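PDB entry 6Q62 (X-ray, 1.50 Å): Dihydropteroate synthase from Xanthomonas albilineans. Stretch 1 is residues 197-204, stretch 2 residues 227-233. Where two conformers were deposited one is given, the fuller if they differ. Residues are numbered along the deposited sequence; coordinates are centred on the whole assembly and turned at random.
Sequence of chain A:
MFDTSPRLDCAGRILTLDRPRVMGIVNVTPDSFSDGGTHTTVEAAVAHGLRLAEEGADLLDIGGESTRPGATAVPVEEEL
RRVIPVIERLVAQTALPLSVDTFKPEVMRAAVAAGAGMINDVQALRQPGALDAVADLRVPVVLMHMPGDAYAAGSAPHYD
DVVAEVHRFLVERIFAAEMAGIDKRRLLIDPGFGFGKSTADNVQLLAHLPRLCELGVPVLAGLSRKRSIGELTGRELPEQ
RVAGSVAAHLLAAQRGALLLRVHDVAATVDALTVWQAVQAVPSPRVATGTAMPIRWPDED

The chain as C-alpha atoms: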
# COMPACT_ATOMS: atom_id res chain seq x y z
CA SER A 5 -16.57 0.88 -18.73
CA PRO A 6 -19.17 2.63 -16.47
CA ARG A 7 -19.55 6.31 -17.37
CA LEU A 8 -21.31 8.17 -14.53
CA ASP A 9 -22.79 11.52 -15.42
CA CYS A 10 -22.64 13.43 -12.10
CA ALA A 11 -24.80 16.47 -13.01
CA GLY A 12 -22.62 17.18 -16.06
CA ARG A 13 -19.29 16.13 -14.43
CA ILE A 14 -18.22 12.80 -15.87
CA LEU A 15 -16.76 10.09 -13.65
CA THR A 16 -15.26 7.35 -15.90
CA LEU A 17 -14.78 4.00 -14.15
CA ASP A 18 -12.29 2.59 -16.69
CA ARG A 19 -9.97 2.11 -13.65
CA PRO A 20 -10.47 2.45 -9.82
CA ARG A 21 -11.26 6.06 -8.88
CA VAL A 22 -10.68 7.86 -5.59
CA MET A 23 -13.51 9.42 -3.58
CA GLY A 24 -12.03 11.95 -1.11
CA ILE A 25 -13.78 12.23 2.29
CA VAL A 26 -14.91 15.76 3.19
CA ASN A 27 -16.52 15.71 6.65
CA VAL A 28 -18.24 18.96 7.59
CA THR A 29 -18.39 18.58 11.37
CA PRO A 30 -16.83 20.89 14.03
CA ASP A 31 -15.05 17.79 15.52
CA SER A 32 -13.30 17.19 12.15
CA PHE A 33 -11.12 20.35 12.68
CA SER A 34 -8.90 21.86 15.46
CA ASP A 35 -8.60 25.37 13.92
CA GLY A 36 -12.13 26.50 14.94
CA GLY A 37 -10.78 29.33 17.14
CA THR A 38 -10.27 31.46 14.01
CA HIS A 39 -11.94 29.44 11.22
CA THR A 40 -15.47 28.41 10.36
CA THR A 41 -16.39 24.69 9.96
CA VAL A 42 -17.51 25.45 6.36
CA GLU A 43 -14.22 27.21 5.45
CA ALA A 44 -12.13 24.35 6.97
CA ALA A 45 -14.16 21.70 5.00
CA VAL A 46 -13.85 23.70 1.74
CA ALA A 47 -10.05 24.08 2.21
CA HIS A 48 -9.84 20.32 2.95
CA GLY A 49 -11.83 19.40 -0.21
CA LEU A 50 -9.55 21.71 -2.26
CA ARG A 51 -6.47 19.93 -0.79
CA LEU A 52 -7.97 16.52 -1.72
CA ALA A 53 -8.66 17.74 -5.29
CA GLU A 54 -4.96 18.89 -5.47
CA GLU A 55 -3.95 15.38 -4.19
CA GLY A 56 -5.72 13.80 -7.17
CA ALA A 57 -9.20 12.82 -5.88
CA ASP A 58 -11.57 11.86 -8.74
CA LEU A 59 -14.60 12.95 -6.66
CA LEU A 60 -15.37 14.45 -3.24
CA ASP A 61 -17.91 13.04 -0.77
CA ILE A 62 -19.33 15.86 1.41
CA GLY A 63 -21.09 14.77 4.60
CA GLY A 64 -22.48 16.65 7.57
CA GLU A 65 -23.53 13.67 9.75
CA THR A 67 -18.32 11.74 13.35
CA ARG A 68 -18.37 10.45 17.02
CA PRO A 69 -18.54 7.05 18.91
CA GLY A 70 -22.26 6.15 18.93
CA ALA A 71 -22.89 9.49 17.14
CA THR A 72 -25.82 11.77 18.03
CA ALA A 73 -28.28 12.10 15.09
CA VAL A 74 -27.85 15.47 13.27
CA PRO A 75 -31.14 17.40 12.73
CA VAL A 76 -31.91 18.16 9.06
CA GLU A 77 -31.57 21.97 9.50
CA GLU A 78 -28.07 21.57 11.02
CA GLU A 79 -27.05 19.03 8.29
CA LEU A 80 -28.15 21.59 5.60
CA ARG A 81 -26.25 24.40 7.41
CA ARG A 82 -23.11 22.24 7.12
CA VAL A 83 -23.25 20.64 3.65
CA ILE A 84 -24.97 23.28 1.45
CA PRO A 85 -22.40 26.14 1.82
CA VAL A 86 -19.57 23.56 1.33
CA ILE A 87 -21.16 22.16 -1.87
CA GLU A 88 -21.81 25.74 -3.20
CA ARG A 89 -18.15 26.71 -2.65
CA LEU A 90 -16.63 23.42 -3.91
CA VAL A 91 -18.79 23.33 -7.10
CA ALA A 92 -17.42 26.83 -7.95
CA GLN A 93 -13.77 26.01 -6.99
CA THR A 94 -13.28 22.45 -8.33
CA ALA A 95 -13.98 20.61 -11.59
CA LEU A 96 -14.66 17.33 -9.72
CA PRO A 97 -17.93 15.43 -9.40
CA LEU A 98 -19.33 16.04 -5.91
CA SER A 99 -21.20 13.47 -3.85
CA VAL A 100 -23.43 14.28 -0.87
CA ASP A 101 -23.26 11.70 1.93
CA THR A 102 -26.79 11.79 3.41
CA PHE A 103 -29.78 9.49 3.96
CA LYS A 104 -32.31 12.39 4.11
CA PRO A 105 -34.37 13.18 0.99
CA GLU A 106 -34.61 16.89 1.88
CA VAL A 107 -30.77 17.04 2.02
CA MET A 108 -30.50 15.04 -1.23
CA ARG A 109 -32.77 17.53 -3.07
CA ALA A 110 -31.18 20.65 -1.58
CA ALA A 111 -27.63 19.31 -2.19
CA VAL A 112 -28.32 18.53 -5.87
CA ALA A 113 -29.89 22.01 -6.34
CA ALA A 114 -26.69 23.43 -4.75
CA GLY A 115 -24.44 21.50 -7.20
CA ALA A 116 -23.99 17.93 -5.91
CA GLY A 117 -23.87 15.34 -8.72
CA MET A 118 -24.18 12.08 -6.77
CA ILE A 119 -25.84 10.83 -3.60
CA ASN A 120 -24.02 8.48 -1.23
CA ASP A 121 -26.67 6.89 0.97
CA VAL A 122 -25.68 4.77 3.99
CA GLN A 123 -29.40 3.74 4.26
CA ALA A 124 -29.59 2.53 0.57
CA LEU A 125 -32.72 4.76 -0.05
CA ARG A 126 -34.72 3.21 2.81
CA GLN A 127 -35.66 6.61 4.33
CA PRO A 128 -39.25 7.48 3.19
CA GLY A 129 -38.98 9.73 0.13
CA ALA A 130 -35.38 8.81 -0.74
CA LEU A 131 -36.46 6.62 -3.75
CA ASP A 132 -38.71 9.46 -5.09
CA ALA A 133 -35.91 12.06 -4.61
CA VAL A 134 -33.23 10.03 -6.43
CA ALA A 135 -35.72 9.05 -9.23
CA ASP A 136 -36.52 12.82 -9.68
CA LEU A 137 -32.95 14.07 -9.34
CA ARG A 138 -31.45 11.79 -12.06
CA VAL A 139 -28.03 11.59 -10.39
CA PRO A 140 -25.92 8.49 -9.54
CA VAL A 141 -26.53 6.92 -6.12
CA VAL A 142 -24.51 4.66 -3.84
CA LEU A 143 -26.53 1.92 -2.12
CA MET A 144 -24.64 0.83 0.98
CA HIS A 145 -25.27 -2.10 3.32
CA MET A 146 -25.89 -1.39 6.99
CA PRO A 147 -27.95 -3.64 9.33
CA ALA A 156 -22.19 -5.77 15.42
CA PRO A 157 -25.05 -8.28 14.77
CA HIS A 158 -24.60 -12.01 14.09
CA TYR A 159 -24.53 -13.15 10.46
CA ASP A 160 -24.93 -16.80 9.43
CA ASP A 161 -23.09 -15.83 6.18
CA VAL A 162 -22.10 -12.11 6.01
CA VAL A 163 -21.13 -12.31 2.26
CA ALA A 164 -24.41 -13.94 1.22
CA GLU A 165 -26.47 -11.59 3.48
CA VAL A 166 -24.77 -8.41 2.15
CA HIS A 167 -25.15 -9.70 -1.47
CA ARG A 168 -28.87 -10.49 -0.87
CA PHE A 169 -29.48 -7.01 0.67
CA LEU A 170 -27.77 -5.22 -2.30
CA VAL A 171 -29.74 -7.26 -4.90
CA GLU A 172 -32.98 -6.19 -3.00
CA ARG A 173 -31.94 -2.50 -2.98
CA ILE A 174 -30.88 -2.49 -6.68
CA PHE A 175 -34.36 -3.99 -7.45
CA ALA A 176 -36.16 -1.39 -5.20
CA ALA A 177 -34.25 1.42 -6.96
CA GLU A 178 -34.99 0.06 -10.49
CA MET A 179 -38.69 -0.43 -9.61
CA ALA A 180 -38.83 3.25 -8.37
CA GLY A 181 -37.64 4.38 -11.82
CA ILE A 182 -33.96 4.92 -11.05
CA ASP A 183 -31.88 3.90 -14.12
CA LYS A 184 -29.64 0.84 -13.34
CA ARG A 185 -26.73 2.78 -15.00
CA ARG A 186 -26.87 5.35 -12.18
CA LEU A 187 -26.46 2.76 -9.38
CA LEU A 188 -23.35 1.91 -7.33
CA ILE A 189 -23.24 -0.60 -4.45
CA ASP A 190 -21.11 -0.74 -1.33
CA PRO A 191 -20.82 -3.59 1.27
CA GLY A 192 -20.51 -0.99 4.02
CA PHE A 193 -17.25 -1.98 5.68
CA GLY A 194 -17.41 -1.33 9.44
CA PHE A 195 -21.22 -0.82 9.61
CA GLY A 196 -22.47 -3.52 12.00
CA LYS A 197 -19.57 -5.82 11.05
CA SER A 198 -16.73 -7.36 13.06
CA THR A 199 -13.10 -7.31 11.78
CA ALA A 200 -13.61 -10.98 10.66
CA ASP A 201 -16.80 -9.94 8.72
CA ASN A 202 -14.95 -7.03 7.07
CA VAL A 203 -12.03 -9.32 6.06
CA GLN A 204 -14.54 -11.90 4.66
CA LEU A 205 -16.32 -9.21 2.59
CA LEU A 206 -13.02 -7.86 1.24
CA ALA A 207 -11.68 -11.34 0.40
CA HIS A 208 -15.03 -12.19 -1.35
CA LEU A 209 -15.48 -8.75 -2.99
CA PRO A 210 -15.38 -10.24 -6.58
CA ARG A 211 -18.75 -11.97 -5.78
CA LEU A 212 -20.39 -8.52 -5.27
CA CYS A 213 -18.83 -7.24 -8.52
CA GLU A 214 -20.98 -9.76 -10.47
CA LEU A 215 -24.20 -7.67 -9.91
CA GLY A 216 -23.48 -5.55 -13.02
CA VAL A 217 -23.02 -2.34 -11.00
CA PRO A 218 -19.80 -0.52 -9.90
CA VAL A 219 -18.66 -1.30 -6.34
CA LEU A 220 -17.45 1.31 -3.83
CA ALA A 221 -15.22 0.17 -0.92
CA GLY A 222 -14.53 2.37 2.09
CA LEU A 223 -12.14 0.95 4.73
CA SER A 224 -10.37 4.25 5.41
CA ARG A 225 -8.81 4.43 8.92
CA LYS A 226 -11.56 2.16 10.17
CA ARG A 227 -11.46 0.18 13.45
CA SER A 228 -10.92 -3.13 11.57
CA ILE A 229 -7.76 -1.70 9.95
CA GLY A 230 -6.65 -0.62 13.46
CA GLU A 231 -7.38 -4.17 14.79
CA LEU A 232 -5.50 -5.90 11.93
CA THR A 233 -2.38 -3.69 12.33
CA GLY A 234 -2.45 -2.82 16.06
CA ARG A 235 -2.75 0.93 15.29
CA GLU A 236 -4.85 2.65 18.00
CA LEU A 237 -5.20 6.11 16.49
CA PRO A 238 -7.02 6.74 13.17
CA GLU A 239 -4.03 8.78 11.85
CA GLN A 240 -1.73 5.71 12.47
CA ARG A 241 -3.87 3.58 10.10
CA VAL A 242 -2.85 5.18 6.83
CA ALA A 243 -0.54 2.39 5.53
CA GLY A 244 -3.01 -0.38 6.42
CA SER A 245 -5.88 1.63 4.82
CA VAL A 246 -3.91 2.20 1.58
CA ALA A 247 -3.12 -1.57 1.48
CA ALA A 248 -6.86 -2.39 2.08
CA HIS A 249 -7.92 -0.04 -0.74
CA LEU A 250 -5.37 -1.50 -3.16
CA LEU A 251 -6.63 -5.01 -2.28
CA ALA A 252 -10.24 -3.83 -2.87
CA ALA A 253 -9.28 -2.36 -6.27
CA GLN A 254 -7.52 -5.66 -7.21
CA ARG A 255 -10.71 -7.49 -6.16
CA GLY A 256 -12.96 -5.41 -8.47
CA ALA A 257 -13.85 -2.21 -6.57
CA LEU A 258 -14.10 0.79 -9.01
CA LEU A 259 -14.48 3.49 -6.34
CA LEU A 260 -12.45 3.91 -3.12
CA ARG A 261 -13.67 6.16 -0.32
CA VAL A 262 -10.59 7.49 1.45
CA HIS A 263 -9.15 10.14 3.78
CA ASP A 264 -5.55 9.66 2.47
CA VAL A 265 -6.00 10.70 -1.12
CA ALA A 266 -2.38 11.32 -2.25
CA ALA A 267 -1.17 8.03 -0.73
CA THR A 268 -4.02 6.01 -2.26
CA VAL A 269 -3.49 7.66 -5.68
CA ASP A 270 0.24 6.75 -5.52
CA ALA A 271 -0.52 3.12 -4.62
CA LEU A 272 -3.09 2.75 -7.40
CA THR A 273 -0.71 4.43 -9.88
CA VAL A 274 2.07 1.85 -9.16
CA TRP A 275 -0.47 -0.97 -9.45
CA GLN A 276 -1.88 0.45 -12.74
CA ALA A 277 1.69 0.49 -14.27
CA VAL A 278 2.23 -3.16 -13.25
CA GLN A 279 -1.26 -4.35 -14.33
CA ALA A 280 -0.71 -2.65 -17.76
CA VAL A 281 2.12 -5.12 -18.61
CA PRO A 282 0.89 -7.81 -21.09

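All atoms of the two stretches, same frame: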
# COMPACT_ATOMS: atom_id res chain seq x y z
N LYS A 197 -20.41 -4.71 11.50
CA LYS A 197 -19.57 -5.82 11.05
C LYS A 197 -18.32 -5.92 11.89
O LYS A 197 -17.70 -4.91 12.19
CB LYS A 197 -19.19 -5.64 9.57
CG LYS A 197 -20.35 -5.86 8.61
CD LYS A 197 -20.10 -5.15 7.31
CE LYS A 197 -21.34 -5.14 6.44
NZ LYS A 197 -22.03 -3.84 6.53
N SER A 198 -17.96 -7.14 12.28
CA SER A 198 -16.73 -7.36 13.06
C SER A 198 -15.54 -7.27 12.11
O SER A 198 -15.74 -7.27 10.89
CB SER A 198 -16.76 -8.76 13.67
OG SER A 198 -16.77 -9.76 12.66
N THR A 199 -14.29 -7.28 12.63
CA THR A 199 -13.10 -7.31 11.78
C THR A 199 -13.15 -8.55 10.87
O THR A 199 -12.95 -8.42 9.67
CB THR A 199 -11.81 -7.23 12.62
OG1 THR A 199 -11.85 -6.01 13.36
CG2 THR A 199 -10.53 -7.25 11.78
N ALA A 200 -13.50 -9.74 11.43
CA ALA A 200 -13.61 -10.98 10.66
C ALA A 200 -14.61 -10.82 9.51
O ALA A 200 -14.34 -11.30 8.40
CB ALA A 200 -14.02 -12.15 11.57
N ASP A 201 -15.78 -10.18 9.77
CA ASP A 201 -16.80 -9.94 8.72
C ASP A 201 -16.24 -9.03 7.65
O ASP A 201 -16.50 -9.25 6.47
CB ASP A 201 -18.04 -9.26 9.29
CG ASP A 201 -18.86 -10.07 10.28
OD1 ASP A 201 -18.89 -11.31 10.14
OD2 ASP A 201 -19.49 -9.45 11.17
N ASN A 202 -15.52 -7.98 8.05
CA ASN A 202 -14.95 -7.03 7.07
C ASN A 202 -13.89 -7.71 6.19
O ASN A 202 -13.86 -7.48 4.97
CB ASN A 202 -14.35 -5.84 7.81
CG ASN A 202 -15.41 -4.91 8.32
OD1 ASN A 202 -16.38 -4.63 7.63
ND2 ASN A 202 -15.28 -4.45 9.53
N VAL A 203 -13.06 -8.58 6.79
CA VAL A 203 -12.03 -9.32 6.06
C VAL A 203 -12.70 -10.30 5.08
O VAL A 203 -12.28 -10.38 3.92
CB VAL A 203 -11.05 -10.02 7.03
CG1 VAL A 203 -10.10 -10.96 6.29
CG2 VAL A 203 -10.27 -8.99 7.84
N GLN A 204 -13.77 -10.98 5.52
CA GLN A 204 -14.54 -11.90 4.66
C GLN A 204 -15.11 -11.15 3.45
O GLN A 204 -14.99 -11.63 2.32
CB GLN A 204 -15.69 -12.56 5.42
CG GLN A 204 -15.28 -13.67 6.39
CD GLN A 204 -14.78 -14.92 5.71
OE1 GLN A 204 -15.29 -15.35 4.66
NE2 GLN A 204 -13.77 -15.53 6.30
N ARG A 227 -11.84 0.98 12.29
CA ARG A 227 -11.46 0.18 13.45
C ARG A 227 -10.86 -1.15 13.03
O ARG A 227 -9.87 -1.55 13.65
CB ARG A 227 -12.67 -0.06 14.39
CG ARG A 227 -12.37 -0.95 15.61
CD ARG A 227 -13.57 -1.17 16.51
NE ARG A 227 -14.06 0.09 17.10
CZ ARG A 227 -13.69 0.57 18.28
NH1 ARG A 227 -12.87 -0.12 19.07
NH2 ARG A 227 -14.17 1.73 18.71
N SER A 228 -11.44 -1.84 12.03
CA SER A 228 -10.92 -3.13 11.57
C SER A 228 -9.50 -3.04 11.09
O SER A 228 -8.71 -3.92 11.41
CB SER A 228 -11.82 -3.74 10.51
OG SER A 228 -13.04 -4.11 11.13
N ILE A 229 -9.15 -1.92 10.40
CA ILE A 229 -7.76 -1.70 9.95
C ILE A 229 -6.86 -1.56 11.19
O ILE A 229 -5.78 -2.15 11.23
CB ILE A 229 -7.63 -0.50 9.00
CG1 ILE A 229 -8.52 -0.67 7.76
CG2 ILE A 229 -6.17 -0.29 8.61
CD1 ILE A 229 -8.38 -2.01 6.92
N GLY A 230 -7.35 -0.81 12.19
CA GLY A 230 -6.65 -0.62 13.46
C GLY A 230 -6.44 -1.94 14.18
O GLY A 230 -5.34 -2.19 14.67
N GLU A 231 -7.47 -2.82 14.18
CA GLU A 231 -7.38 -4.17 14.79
C GLU A 231 -6.38 -5.09 14.06
O GLU A 231 -5.60 -5.80 14.70
CB GLU A 231 -8.75 -4.84 14.84
N LEU A 232 -6.39 -5.07 12.73
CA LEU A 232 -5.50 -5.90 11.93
C LEU A 232 -4.02 -5.51 12.10
O LEU A 232 -3.15 -6.38 12.01
CB LEU A 232 -5.85 -5.82 10.44
CG LEU A 232 -7.14 -6.50 9.98
CD1 LEU A 232 -7.41 -6.22 8.50
CD2 LEU A 232 -7.12 -8.01 10.25
N THR A 233 -3.74 -4.22 12.28
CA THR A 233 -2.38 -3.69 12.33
C THR A 233 -1.87 -3.28 13.72
O THR A 233 -0.70 -2.94 13.86
CB THR A 233 -2.26 -2.46 11.40
OG1 THR A 233 -3.17 -1.46 11.86
CG2 THR A 233 -2.51 -2.80 9.98

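Two helices meet nearly at right angles here. Helix 199-204 and helix 227-233 run at 99° to each other, and their axes come within 9.6 Å. The contact is small, with 235 Å² buried in total. The backbones come nearest at Thr199 CA and Ser228 CA, 4.7 Å apart. Both side chains are short and both CA-to-CB bonds point toward the other helix.

Ser228 is the polar centre of the contact. Two conformers were deposited; the one described here has chi1 in the m rotamer, at -69°. In this setting Ser228 OG accepts a hydrogen bond from Asn202 ND2 at 2.8 Å, with an N-H...O angle of 148°. Asn202 sits one helical turn after Ser198, and its CA-to-CB bond points toward the second helix. Its chi1 of -75° (m) and chi2 of -42° bring ND2 to the serine. The other end of the amide is also satisfied, since OD1 is hydrogen-bonded elsewhere in the structure. Both Asn202 and Ser228 are buried, so the bond pairs polar groups that are largely shielded from solvent.

Thr199 has chi1 at -59° (m). This places Thr199 OG1 3.2 Å from Ser228 OG and 3.6 Å from Glu231 CB. The methyl Thr199 CG2 takes a different direction and lies 3.8 Å from Leu232 CD2. Thr199 CG2 also lies 4.0 Å from Ser228 CB, so the methyl is not confined to the leucine. Glu231 is modelled only as far as CB, so no conformation can be given for its carboxylate.

Leu232 extends the contact on its apolar side. Its CA-to-CB bond points sideways, but the rotamer (chi1 m, chi2 t) brings the end of the side chain nearer to the first helix. Leu232 CD1 packs against Val203 CG2 at 4.0 Å. Val203, with chi1 t at 172°, also starts out sideways. Its contact with the leucine is made through the methyl CG2.

The start of the first helix is held by Ser198. Its CA-to-CB bond points away from the second helix. With chi1 at 63° (p), Ser198 OG accepts from Asp201 N at 3.1 Å and caps the helix. Asp201 answers with its own side chain: chi1 is -66° (m), and Asp201 OD2 accepts from Ser198 N at 3.0 Å. These reciprocal bonds fix the first turn, from which Thr199 and Asn202 reach Ser228. In the second helix, Thr233 adopts chi1 p, and Thr233 OG1 donates to Ile229 O at 2.8 Å.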